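Local coordinates for protein Niban 2 (Homo sapiens, PDB 7CTP), which may suppress apoptosis and promote melanoma cell invasion, and is represented here by the part that contains its PH domain and much helical structure, at residues G1-T6 and Q264-Q269; D10-H15 and A250-R255; G21-E26 and E242-E247. All blocks are in the same frame, centred on the assembly; numbering follows the deposited sequence.

The three contacts are nested along the chain: contact 3 lies inside the loop closed by contact 2, and contact 2 inside that closed by contact 1. The centres of contacts 1 and 2 are about 11 Å apart. Those of contacts 2 and 3 are about 14 Å apart, and those of contacts 1 and 3 about 21 Å. Contact 1 sets helix 3-7 against helix 260-337; contacts 2 and 3 both join helix 10-48 to helix 232-252. From contact 2 to contact 3 residue numbers rise on helix 10-48 and fall on helix 232-252, so these two run antiparallel. All strands, 70-77 to 169-173, fall between the paired segments, so the contacts bring the N-terminal helices against helices that follow the last strand.

Contact 1: residues G1-T6 and Q264-Q269; sequences GDVLST and QRQWIQ
V3 and Q266 bring the backbones nearest, their CA atoms 6.8 Å apart, and the CA atoms of L4 and Q269 follow at 7.7 Å. The first turn of helix 3-7 thus lies beside one turn of helix 260-337. D2 is the N-cap of the short helix: its OD1 accepts from S5 N at 2.8 Å (163°), approached from above the carboxylate plane, and more weakly from L4 N. D2 O is gripped by T6 N and by the hydroxyls of S5 and T6, so three donors of the same turn converge on one carbonyl oxygen.

Across the interface the contact is made by van der Waals packing. V3 CG1, placed between its own N and carbonyl carbon (chi1 53°), presses on the Q269 carboxamide, 3.1 Å from OE1, a close approach. The other methyl, V3 CG2, reaches Q266 CB at 4.2 Å. L4 lays CD2 against the root of the glutamine, 3.7 Å from Q269 O and 4.0 Å from Q269 CG. Shortening Q269 to an alanine removes CG and the carboxamide, which would probably cost V3 CG1 its contact with the amide and open a gap beside L4 CD2.

Further along helix 260-337, I270 and A273 receive V3 and L4. On other sides of that helix, W267 packs on L248 of helix 232-252 and I268 touches Y130 of helix 127-134.

Contact 2: residues D10-H15 and A250-R255; sequences DARRQH and AELGPR
R12, E251 and R255 form a salt-bridge network in which one carboxylate lies between two arginines. The salt bridge across the contact joins R12 NH1 and E251 OE1 at 2.8 Å. The guanidinium and carboxylate planes are turned 47° apart, so the pair is not a flat, two-pronged arrangement. R12 reaches it through a bent chain, with turns at chi2 (84°) and chi3 (69°), whereas E251 comes from the opposite direction on an extended one.

The network joins the N-terminal part of helix 10-48, where R12 N is bonded to D9 OD1, to the C-terminal part of helix 232-252 and the 3-10 turn at 253-255. R255 folds back over that turn: its NE donates to E251 O at 3.1 Å, while its NH2 lies 4.0 Å from E251 OE2, a long pairing of charges alone.

The two guanidinium groups meet edge to face, R12 NH2 standing 3.8 Å from R255 CZ, over the centre of the R255 plane. The shared carboxylate of E251 would probably offset the like charges. The L252 and R12 side chains run alongside each other in opposite directions, with L252 CD2 3.6 Å from R12 NH2, and the same leucine packs on I270 of helix 260-337.

Contact 3: residues G21-E26 and E242-E247; sequences GKILTE and EELGPE
I23 meets E243 and L244 where helix 10-48 passes helix 232-252, and the nearest CA pair, I23 and E243, is 8.6 Å apart. From CA the side chain heads toward the other helix, and at CB it divides. CG2 stands anti to the backbone N, while CG1 stands anti to the carbonyl carbon (chi1 -70°), which sends the longer branch across the gap.

CG1 comes first to the E243 carboxylate, 3.5 Å from OE2, with E243 CD a little farther off. One bond on, CD1 is placed among both partners. It lies 3.6 Å from L244 CD2, the two side chains reaching toward each other tip to tip, and 3.8 Å from L244 CG. On its other contacts it runs along the glutamate's methylenes, 4.0 Å from both E243 CB and E243 CG, and reaches the carboxylate carbon E243 CD at 3.8 Å. The isoleucine is therefore bordered by a methyl group and by a carbon chain that ends in a charge.

The extended E243 chain, its CG anti to the backbone N (chi1 -171°), lays the carboxylate beside I23 CG1, with OE1 hydrogen-bonded to Y215 OH. A second carboxylate is near: E26 OE2 is 5.7 Å from E243 OE2, and a salt bridge from E26 OE2 to K219 would be expected to offset the proximity of the two negative charges.

This is helix-helix packing, made just before the kink at 246-247, where P246 has no N-H to give to the preceding turn. Y215, on helix 204-218, also touches I23 and E26. L244 reaches along helix 10-48 to K19 and T20, and L24 turns to Q281, A282 and R285 of helix 260-337, so helix 10-48 packs against all three helices.

Contact 1: residues G1-T6 and Q264-Q269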
# COMPACT_ATOMS: atom_id res chain seq x y z
N GLY A 1 -6.33 7.32 -39.50
CA GLY A 1 -6.40 8.06 -38.26
C GLY A 1 -5.37 7.65 -37.23
O GLY A 1 -4.58 6.73 -37.46
N ASP A 2 -5.38 8.34 -36.09
CA ASP A 2 -4.41 8.09 -35.04
C ASP A 2 -4.65 6.72 -34.41
O ASP A 2 -5.59 6.00 -34.75
CB ASP A 2 -4.45 9.19 -33.98
CG ASP A 2 -5.78 9.25 -33.26
OD1 ASP A 2 -6.04 8.37 -32.42
OD2 ASP A 2 -6.57 10.17 -33.54
N VAL A 3 -3.78 6.37 -33.46
CA VAL A 3 -3.79 5.02 -32.91
C VAL A 3 -5.07 4.77 -32.11
O VAL A 3 -5.66 3.69 -32.17
CB VAL A 3 -2.53 4.78 -32.06
CG1 VAL A 3 -2.38 5.88 -31.02
CG2 VAL A 3 -2.58 3.40 -31.40
N LEU A 4 -5.52 5.78 -31.36
CA LEU A 4 -6.68 5.59 -30.49
C LEU A 4 -7.97 5.57 -31.30
O LEU A 4 -8.87 4.77 -31.03
CB LEU A 4 -6.72 6.68 -29.42
CG LEU A 4 -5.59 6.67 -28.38
CD1 LEU A 4 -5.84 7.70 -27.31
CD2 LEU A 4 -5.39 5.28 -27.76
N SER A 5 -8.07 6.44 -32.32
CA SER A 5 -9.29 6.46 -33.11
C SER A 5 -9.42 5.20 -33.95
O SER A 5 -10.53 4.75 -34.23
CB SER A 5 -9.33 7.70 -34.00
OG SER A 5 -8.21 7.71 -34.88
N THR A 6 -8.28 4.62 -34.34
CA THR A 6 -8.30 3.42 -35.17
C THR A 6 -8.64 2.18 -34.35
O THR A 6 -9.53 1.40 -34.72
CB THR A 6 -6.95 3.23 -35.85
OG1 THR A 6 -6.65 4.39 -36.62
CG2 THR A 6 -6.99 2.00 -36.76
N GLN A 264 5.67 -0.93 -29.28
CA GLN A 264 5.59 -0.90 -27.82
C GLN A 264 4.96 0.41 -27.34
O GLN A 264 4.12 0.41 -26.43
CB GLN A 264 6.98 -1.09 -27.19
CG GLN A 264 7.53 -2.51 -27.32
CD GLN A 264 9.06 -2.57 -27.20
OE1 GLN A 264 9.71 -1.65 -26.69
NE2 GLN A 264 9.64 -3.66 -27.68
N ARG A 265 5.33 1.53 -27.97
CA ARG A 265 4.79 2.83 -27.57
C ARG A 265 3.30 2.95 -27.90
O ARG A 265 2.54 3.54 -27.13
CB ARG A 265 5.58 3.95 -28.24
CG ARG A 265 5.22 5.34 -27.75
CD ARG A 265 5.16 6.34 -28.90
NE ARG A 265 3.93 6.19 -29.67
CZ ARG A 265 3.32 7.18 -30.31
NH1 ARG A 265 2.21 6.94 -30.99
NH2 ARG A 265 3.81 8.40 -30.27
N GLN A 266 2.88 2.40 -29.04
CA GLN A 266 1.47 2.43 -29.38
C GLN A 266 0.66 1.63 -28.37
O GLN A 266 -0.44 2.05 -27.98
CB GLN A 266 1.25 1.89 -30.79
CG GLN A 266 1.83 2.78 -31.85
CD GLN A 266 1.78 2.15 -33.21
OE1 GLN A 266 2.78 2.10 -33.91
NE2 GLN A 266 0.62 1.63 -33.58
N TRP A 267 1.18 0.49 -27.93
CA TRP A 267 0.43 -0.29 -26.94
C TRP A 267 0.30 0.48 -25.63
O TRP A 267 -0.76 0.44 -24.99
CB TRP A 267 1.08 -1.65 -26.69
CG TRP A 267 0.44 -2.28 -25.50
CD1 TRP A 267 0.98 -2.39 -24.25
CD2 TRP A 267 -0.89 -2.77 -25.41
NE1 TRP A 267 0.07 -2.95 -23.40
CE2 TRP A 267 -1.09 -3.20 -24.08
CE3 TRP A 267 -1.94 -2.90 -26.33
CZ2 TRP A 267 -2.30 -3.76 -23.65
CZ3 TRP A 267 -3.14 -3.47 -25.90
CH2 TRP A 267 -3.31 -3.89 -24.57
N ILE A 268 1.35 1.19 -25.22
CA ILE A 268 1.29 1.99 -24.00
C ILE A 268 0.19 3.04 -24.10
O ILE A 268 -0.55 3.28 -23.14
CB ILE A 268 2.66 2.62 -23.70
CG1 ILE A 268 3.66 1.55 -23.25
CG2 ILE A 268 2.52 3.72 -22.63
CD1 ILE A 268 5.12 1.92 -23.50
N GLN A 269 0.06 3.67 -25.27
CA GLN A 269 -0.98 4.67 -25.47
C GLN A 269 -2.37 4.05 -25.40
O GLN A 269 -3.28 4.61 -24.79
CB GLN A 269 -0.77 5.38 -26.81
CG GLN A 269 -1.67 6.58 -27.02
CD GLN A 269 -1.19 7.48 -28.16
OE1 GLN A 269 -0.38 7.07 -28.99
NE2 GLN A 269 -1.70 8.70 -28.19

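Contact 2: residues D10-H15 and A250-R255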
# COMPACT_ATOMS: atom_id res chain seq x y z
N ASP A 10 -15.68 3.05 -31.42
CA ASP A 10 -16.84 2.91 -30.55
C ASP A 10 -17.17 1.44 -30.30
O ASP A 10 -17.52 1.06 -29.18
CB ASP A 10 -18.04 3.64 -31.14
CG ASP A 10 -17.99 5.14 -30.87
OD1 ASP A 10 -17.06 5.60 -30.18
OD2 ASP A 10 -18.90 5.84 -31.35
N ALA A 11 -17.07 0.60 -31.33
CA ALA A 11 -17.43 -0.81 -31.17
C ALA A 11 -16.49 -1.49 -30.19
O ALA A 11 -16.94 -2.24 -29.31
CB ALA A 11 -17.39 -1.53 -32.52
N ARG A 12 -15.19 -1.23 -30.32
CA ARG A 12 -14.22 -1.85 -29.43
C ARG A 12 -14.39 -1.33 -28.01
O ARG A 12 -14.32 -2.11 -27.05
CB ARG A 12 -12.80 -1.61 -29.93
CG ARG A 12 -11.73 -2.04 -28.95
CD ARG A 12 -11.45 -3.52 -29.10
NE ARG A 12 -10.78 -3.82 -30.36
CZ ARG A 12 -10.93 -4.96 -31.03
NH1 ARG A 12 -11.73 -5.91 -30.56
NH2 ARG A 12 -10.29 -5.15 -32.18
N ARG A 13 -14.62 -0.03 -27.85
CA ARG A 13 -14.86 0.50 -26.52
C ARG A 13 -16.11 -0.12 -25.89
O ARG A 13 -16.12 -0.41 -24.70
CB ARG A 13 -14.97 2.03 -26.56
CG ARG A 13 -13.62 2.69 -26.87
CD ARG A 13 -13.73 4.21 -26.79
NE ARG A 13 -12.43 4.85 -27.01
CZ ARG A 13 -11.67 5.35 -26.04
NH1 ARG A 13 -12.07 5.29 -24.77
NH2 ARG A 13 -10.50 5.91 -26.33
N GLN A 14 -17.14 -0.39 -26.70
CA GLN A 14 -18.34 -1.01 -26.12
C GLN A 14 -18.05 -2.44 -25.66
O GLN A 14 -18.52 -2.87 -24.60
CB GLN A 14 -19.49 -0.98 -27.12
CG GLN A 14 -20.79 -1.60 -26.58
CD GLN A 14 -21.28 -0.92 -25.31
OE1 GLN A 14 -21.63 -1.58 -24.33
NE2 GLN A 14 -21.31 0.41 -25.32
N HIS A 15 -17.26 -3.18 -26.44
CA HIS A 15 -16.90 -4.53 -26.03
C HIS A 15 -16.10 -4.50 -24.73
O HIS A 15 -16.35 -5.29 -23.81
CB HIS A 15 -16.10 -5.22 -27.14
CG HIS A 15 -16.93 -5.62 -28.32
ND1 HIS A 15 -18.11 -6.33 -28.20
CD2 HIS A 15 -16.74 -5.43 -29.65
CE1 HIS A 15 -18.61 -6.55 -29.40
NE2 HIS A 15 -17.80 -6.01 -30.30
N ALA A 250 -3.50 -9.58 -27.30
CA ALA A 250 -3.49 -10.62 -28.33
C ALA A 250 -4.26 -10.18 -29.57
O ALA A 250 -3.91 -10.55 -30.69
CB ALA A 250 -4.07 -11.92 -27.77
N GLU A 251 -5.32 -9.38 -29.38
CA GLU A 251 -6.15 -8.97 -30.51
C GLU A 251 -5.56 -7.77 -31.24
O GLU A 251 -5.50 -7.75 -32.47
CB GLU A 251 -7.56 -8.66 -30.02
CG GLU A 251 -8.52 -8.24 -31.13
CD GLU A 251 -9.97 -8.45 -30.74
OE1 GLU A 251 -10.31 -8.15 -29.57
OE2 GLU A 251 -10.76 -8.90 -31.59
N LEU A 252 -5.11 -6.76 -30.49
CA LEU A 252 -4.66 -5.52 -31.10
C LEU A 252 -3.19 -5.54 -31.49
O LEU A 252 -2.80 -4.83 -32.44
CB LEU A 252 -4.90 -4.35 -30.14
CG LEU A 252 -6.37 -4.01 -29.91
CD1 LEU A 252 -6.48 -2.75 -29.06
CD2 LEU A 252 -7.09 -3.81 -31.23
N GLY A 253 -2.37 -6.31 -30.78
CA GLY A 253 -0.94 -6.37 -31.04
C GLY A 253 -0.60 -6.58 -32.50
O GLY A 253 0.16 -5.82 -33.09
N PRO A 254 -1.18 -7.62 -33.13
CA PRO A 254 -0.88 -7.87 -34.55
C PRO A 254 -1.36 -6.78 -35.48
O PRO A 254 -0.97 -6.78 -36.66
CB PRO A 254 -1.61 -9.19 -34.83
CG PRO A 254 -1.74 -9.85 -33.49
CD PRO A 254 -1.99 -8.71 -32.55
N ARG A 255 -2.19 -5.86 -35.02
CA ARG A 255 -2.66 -4.75 -35.83
C ARG A 255 -1.76 -3.53 -35.74
O ARG A 255 -1.91 -2.60 -36.55
CB ARG A 255 -4.09 -4.38 -35.44
CG ARG A 255 -5.07 -5.56 -35.54
CD ARG A 255 -6.38 -5.26 -34.83
NE ARG A 255 -7.20 -6.46 -34.69
CZ ARG A 255 -8.42 -6.58 -35.20
NH1 ARG A 255 -8.94 -5.57 -35.88
NH2 ARG A 255 -9.12 -7.70 -35.03

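Contact 3: residues G21-E26 and E242-E247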
# COMPACT_ATOMS: atom_id res chain seq x y z
N GLY A 21 -17.80 -4.51 -17.22
CA GLY A 21 -19.00 -4.56 -16.39
C GLY A 21 -19.22 -5.94 -15.79
O GLY A 21 -19.67 -6.06 -14.65
N LYS A 22 -18.91 -6.98 -16.55
CA LYS A 22 -19.05 -8.34 -16.03
C LYS A 22 -18.07 -8.61 -14.90
O LYS A 22 -18.42 -9.25 -13.90
CB LYS A 22 -18.90 -9.35 -17.17
CG LYS A 22 -20.01 -9.19 -18.20
CD LYS A 22 -19.91 -10.18 -19.34
CE LYS A 22 -21.00 -9.88 -20.37
NZ LYS A 22 -20.86 -10.73 -21.59
N ILE A 23 -16.83 -8.12 -15.04
CA ILE A 23 -15.85 -8.25 -13.96
C ILE A 23 -16.31 -7.49 -12.73
O ILE A 23 -16.21 -7.99 -11.60
CB ILE A 23 -14.46 -7.76 -14.42
CG1 ILE A 23 -13.87 -8.72 -15.44
CG2 ILE A 23 -13.52 -7.61 -13.22
CD1 ILE A 23 -12.76 -8.09 -16.26
N LEU A 24 -16.78 -6.25 -12.91
CA LEU A 24 -17.19 -5.47 -11.75
C LEU A 24 -18.37 -6.11 -11.04
O LEU A 24 -18.41 -6.12 -9.80
CB LEU A 24 -17.53 -4.04 -12.17
CG LEU A 24 -16.30 -3.27 -12.66
CD1 LEU A 24 -16.77 -2.01 -13.39
CD2 LEU A 24 -15.37 -2.92 -11.51
N THR A 25 -19.33 -6.66 -11.80
CA THR A 25 -20.47 -7.35 -11.18
C THR A 25 -20.00 -8.51 -10.31
O THR A 25 -20.44 -8.65 -9.16
CB THR A 25 -21.43 -7.86 -12.26
OG1 THR A 25 -22.05 -6.74 -12.91
CG2 THR A 25 -22.51 -8.76 -11.66
N GLU A 26 -19.10 -9.34 -10.83
CA GLU A 26 -18.61 -10.47 -10.05
C GLU A 26 -17.84 -10.00 -8.82
O GLU A 26 -18.05 -10.52 -7.72
CB GLU A 26 -17.75 -11.40 -10.91
CG GLU A 26 -17.51 -12.75 -10.23
CD GLU A 26 -16.55 -13.66 -10.99
OE1 GLU A 26 -16.03 -14.61 -10.36
OE2 GLU A 26 -16.31 -13.41 -12.19
N GLU A 242 -5.62 -6.29 -15.38
CA GLU A 242 -4.91 -7.56 -15.30
C GLU A 242 -5.66 -8.65 -16.04
O GLU A 242 -5.07 -9.46 -16.76
CB GLU A 242 -4.69 -7.95 -13.84
CG GLU A 242 -4.13 -9.36 -13.63
CD GLU A 242 -4.03 -9.75 -12.16
OE1 GLU A 242 -5.01 -9.59 -11.41
OE2 GLU A 242 -2.95 -10.23 -11.76
N GLU A 243 -6.98 -8.66 -15.90
CA GLU A 243 -7.78 -9.71 -16.50
C GLU A 243 -7.96 -9.50 -18.00
O GLU A 243 -7.86 -10.46 -18.79
CB GLU A 243 -9.14 -9.79 -15.80
CG GLU A 243 -9.97 -10.99 -16.20
CD GLU A 243 -11.08 -11.29 -15.22
OE1 GLU A 243 -10.92 -11.04 -14.01
OE2 GLU A 243 -12.13 -11.79 -15.68
N LEU A 244 -8.20 -8.27 -18.43
CA LEU A 244 -8.54 -8.00 -19.83
C LEU A 244 -7.33 -7.76 -20.71
O LEU A 244 -7.42 -7.95 -21.93
CB LEU A 244 -9.46 -6.78 -19.93
CG LEU A 244 -10.83 -6.92 -19.30
CD1 LEU A 244 -11.75 -5.80 -19.76
CD2 LEU A 244 -11.43 -8.29 -19.64
N GLY A 245 -6.20 -7.32 -20.13
CA GLY A 245 -5.00 -6.99 -20.88
C GLY A 245 -4.53 -8.05 -21.87
O GLY A 245 -4.29 -7.75 -23.05
N PRO A 246 -4.36 -9.29 -21.41
CA PRO A 246 -3.84 -10.33 -22.31
C PRO A 246 -4.63 -10.50 -23.60
O PRO A 246 -4.03 -10.52 -24.68
CB PRO A 246 -3.89 -11.59 -21.44
CG PRO A 246 -3.67 -11.09 -20.08
CD PRO A 246 -4.43 -9.79 -20.02
N GLU A 247 -5.95 -10.65 -23.52
CA GLU A 247 -6.70 -10.88 -24.75
C GLU A 247 -6.77 -9.60 -25.59
O GLU A 247 -6.76 -9.66 -26.82
CB GLU A 247 -8.10 -11.43 -24.44
CG GLU A 247 -9.03 -10.44 -23.83
CD GLU A 247 -10.35 -11.03 -23.33
OE1 GLU A 247 -11.22 -11.32 -24.18
OE2 GLU A 247 -10.53 -11.15 -22.09